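Local coordinates for protein germination-specific N-acetylmuramoyl-L-alanine amidase, Autolysin (Clostridioides difficile, PDB 7RAG) that probably hydrolyses the amide bond between N-acetylmuramic acid and L-alanine in peptidoglycan as a zinc-dependent amidase, bound here to the GerS lipoprotein, at residues T18-A23 / N103-I108. Sequence-based numbering, arbitrary orientation.
Sequences TIILDA and NMFVSI
I20 and D22 take both their backbone hydrogen bonds from strand 104-108, the textbook pattern by which one residue of a parallel pair bridges two neighbours. I20 N donates to M104 O, nearly straight at 177°, and I20 O accepts V106 N at 2.7 Å; D22 N and D22 O repeat this with V106 O and I108 N. CA-H...O contacts from I19, F105, L21 and S107 run between these bonds. At the start of the ladder the side chain of N103 stands in for a strand neighbour: its OD1 receives T18 N on a lone pair at 2.8 Å, while N103 N returns a bond to T18 O, which M104 N reaches only weakly.

Polar side chains meet once more near the other end. S107 OG, anti to its backbone N (chi1 -176°), donates to D22 OD2 at 2.8 Å on the anti side of the carboxylate. D22 OD1 is held by T66 and by a salt bridge to R93, so both carboxylate oxygens of this buried acid are engaged, which fixes the rotation of the group.

Apolar contacts line both faces of the sheet. On the face that also carries D22 and S107, I20 sets CG2 against the edge of the F105 ring, 3.4 Å from CD1, and D22 CB lies 3.6 Å from F105 CE1. On the other face, selenomethionine M104 lies alongside I19, SE to CD1 4.0 Å, and L21 CD2 touches V106 CB; I205 of helix 191-211 packs on I19 and M104.

The two strands, joined through helices and strand 62-65, are adjacent and parallel in the mixed sheet of this Amidase_3 family enzyme, 18-23 lying between 62-65 and 104-111; their C-terminal ends lead to zinc ligands, H25 two residues past A23 and H109 directly after I108, with E41 the third.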
ATOM      1  N   THR B  18       8.608  25.446   2.014  1.00 48.25           N
ATOM      2  CA  THR B  18       9.463  26.297   1.214  1.00 44.55           C
ATOM      3  C   THR B  18      10.901  25.898   1.509  1.00 50.36           C
ATOM      4  O   THR B  18      11.305  25.840   2.676  1.00 47.69           O
ATOM      5  CB  THR B  18       9.205  27.776   1.510  1.00 50.99           C
ATOM      6  OG1 THR B  18       7.830  28.072   1.217  1.00 56.11           O
ATOM      7  CG2 THR B  18      10.081  28.681   0.627  1.00 46.56           C
ATOM      8  N   ILE B  19      11.652  25.594   0.449  1.00 46.07           N
ATOM      9  CA  ILE B  19      12.956  24.950   0.528  1.00 45.26           C
ATOM     10  C   ILE B  19      13.979  25.804  -0.206  1.00 45.49           C
ATOM     11  O   ILE B  19      13.746  26.207  -1.350  1.00 44.38           O
ATOM     12  CB  ILE B  19      12.895  23.536  -0.067  1.00 42.97           C
ATOM     13  CG1 ILE B  19      11.780  22.759   0.624  1.00 45.68           C
ATOM     14  CG2 ILE B  19      14.217  22.823   0.108  1.00 46.70           C
ATOM     15  CD1 ILE B  19      11.958  21.281   0.590  1.00 46.74           C
ATOM     16  N   ILE B  20      15.108  26.079   0.442  1.00 44.84           N
ATOM     17  CA  ILE B  20      16.204  26.793  -0.203  1.00 45.52           C
ATOM     18  C   ILE B  20      17.149  25.762  -0.787  1.00 46.02           C
ATOM     19  O   ILE B  20      17.664  24.907  -0.054  1.00 45.60           O
ATOM     20  CB  ILE B  20      16.957  27.716   0.770  1.00 46.57           C
ATOM     21  CG1 ILE B  20      16.017  28.738   1.393  1.00 46.76           C
ATOM     22  CG2 ILE B  20      18.044  28.461   0.023  1.00 47.41           C
ATOM     23  CD1 ILE B  20      16.477  29.203   2.807  1.00 54.82           C
ATOM     24  N   LEU B  21      17.361  25.848  -2.110  1.00 45.54           N
ATOM     25  CA  LEU B  21      18.381  25.091  -2.824  1.00 45.91           C
ATOM     26  C   LEU B  21      19.506  26.020  -3.267  1.00 47.11           C
ATOM     27  O   LEU B  21      19.254  27.022  -3.943  1.00 47.67           O
ATOM     28  CB  LEU B  21      17.789  24.377  -4.036  1.00 45.30           C
ATOM     29  CG  LEU B  21      16.531  23.546  -3.782  1.00 45.28           C
ATOM     30  CD1 LEU B  21      16.082  22.893  -5.113  1.00 43.89           C
ATOM     31  CD2 LEU B  21      16.700  22.504  -2.656  1.00 43.99           C
ATOM     32  N   ASP B  22      20.742  25.665  -2.903  1.00 47.98           N
ATOM     33  CA  ASP B  22      21.948  26.459  -3.124  1.00 49.41           C
ATOM     34  C   ASP B  22      22.909  25.638  -3.974  1.00 50.12           C
ATOM     35  O   ASP B  22      23.519  24.684  -3.479  1.00 50.35           O
ATOM     36  CB  ASP B  22      22.583  26.850  -1.779  1.00 50.16           C
ATOM     37  CG  ASP B  22      23.995  27.465  -1.921  1.00 58.38           C
ATOM     38  OD1 ASP B  22      24.133  28.522  -2.601  1.00 59.04           O
ATOM     39  OD2 ASP B  22      24.970  26.917  -1.318  1.00 59.85           O
ATOM     40  N   ALA B  23      23.029  25.994  -5.250  1.00 50.59           N
ATOM     41  CA  ALA B  23      24.016  25.380  -6.137  1.00 51.67           C
ATOM     42  C   ALA B  23      25.358  26.012  -5.827  1.00 54.70           C
ATOM     43  O   ALA B  23      25.616  27.156  -6.196  1.00 54.28           O
ATOM     44  CB  ALA B  23      23.652  25.581  -7.599  1.00 51.79           C
ATOM     45  N   ASN B 103      11.517  26.746   5.237  1.00 52.41           N
ATOM     46  CA  ASN B 103      11.486  25.635   6.167  1.00 52.79           C
ATOM     47  C   ASN B 103      12.778  24.837   6.164  1.00 52.14           C
ATOM     48  O   ASN B 103      13.038  24.108   7.115  1.00 52.59           O
ATOM     49  CB  ASN B 103      10.302  24.716   5.842  1.00 52.98           C
ATOM     50  CG  ASN B 103       8.981  25.459   5.849  1.00 53.80           C
ATOM     51  OD1 ASN B 103       8.484  25.881   4.808  1.00 59.41           O
ATOM     52  ND2 ASN B 103       8.425  25.660   7.027  1.00 54.99           N
HETATM   53  N   MSE B 104      13.616  24.982   5.147  1.00 51.22           N
HETATM   54  CA  MSE B 104      14.749  24.077   4.990  1.00 50.67           C
HETATM   55  C   MSE B 104      15.759  24.630   3.997  1.00 49.96           C
HETATM   56  O   MSE B 104      15.397  25.358   3.085  1.00 49.66           O
HETATM   57  CB  MSE B 104      14.243  22.710   4.539  1.00 50.40           C
HETATM   58  CG  MSE B 104      15.315  21.708   4.224  1.00 49.90           C
HETATM   59 SE   MSE B 104      14.514  20.116   3.428  1.00 68.01          SE
HETATM   60  CE  MSE B 104      13.351  19.503   4.928  1.00 51.11           C
ATOM     61  N   PHE B 105      17.025  24.299   4.195  1.00 49.83           N
ATOM     62  CA  PHE B 105      18.106  24.765   3.345  1.00 49.38           C
ATOM     63  C   PHE B 105      18.952  23.580   2.907  1.00 50.17           C
ATOM     64  O   PHE B 105      19.459  22.836   3.758  1.00 51.00           O
ATOM     65  CB  PHE B 105      18.979  25.774   4.079  1.00 50.05           C
ATOM     66  CG  PHE B 105      20.236  26.125   3.339  1.00 50.66           C
ATOM     67  CD1 PHE B 105      20.193  26.973   2.246  1.00 49.63           C
ATOM     68  CD2 PHE B 105      21.461  25.611   3.735  1.00 50.19           C
ATOM     69  CE1 PHE B 105      21.352  27.300   1.555  1.00 49.64           C
ATOM     70  CE2 PHE B 105      22.624  25.929   3.050  1.00 50.08           C
ATOM     71  CZ  PHE B 105      22.571  26.770   1.963  1.00 52.30           C
ATOM     72  N   VAL B 106      19.122  23.419   1.594  1.00 48.24           N
ATOM     73  CA  VAL B 106      19.933  22.345   1.031  1.00 47.87           C
ATOM     74  C   VAL B 106      20.952  22.951   0.080  1.00 49.81           C
ATOM     75  O   VAL B 106      20.590  23.659  -0.872  1.00 47.36           O
ATOM     76  CB  VAL B 106      19.093  21.277   0.294  1.00 47.44           C
ATOM     77  CG1 VAL B 106      20.001  20.233  -0.308  1.00 47.21           C
ATOM     78  CG2 VAL B 106      18.098  20.627   1.239  1.00 47.90           C
ATOM     79  N   SER B 107      22.220  22.644   0.327  1.00 52.86           N
ATOM     80  CA  SER B 107      23.339  23.114  -0.470  1.00 47.98           C
ATOM     81  C   SER B 107      23.919  21.930  -1.234  1.00 51.78           C
ATOM     82  O   SER B 107      24.127  20.860  -0.651  1.00 48.75           O
ATOM     83  CB  SER B 107      24.385  23.747   0.434  1.00 48.79           C
ATOM     84  OG  SER B 107      25.431  24.284  -0.347  1.00 55.32           O
ATOM     85  N   ILE B 108      24.150  22.113  -2.537  1.00 49.37           N
ATOM     86  CA  ILE B 108      24.657  21.068  -3.426  1.00 50.66           C
ATOM     87  C   ILE B 108      26.070  21.444  -3.883  1.00 54.80           C
ATOM     88  O   ILE B 108      26.255  22.437  -4.607  1.00 52.08           O
ATOM     89  CB  ILE B 108      23.746  20.879  -4.647  1.00 52.46           C
ATOM     90  CG1 ILE B 108      22.286  20.659  -4.228  1.00 46.94           C
ATOM     91  CG2 ILE B 108      24.301  19.766  -5.555  1.00 50.29           C
ATOM     92  CD1 ILE B 108      22.036  19.334  -3.599  1.00 47.85           C
TER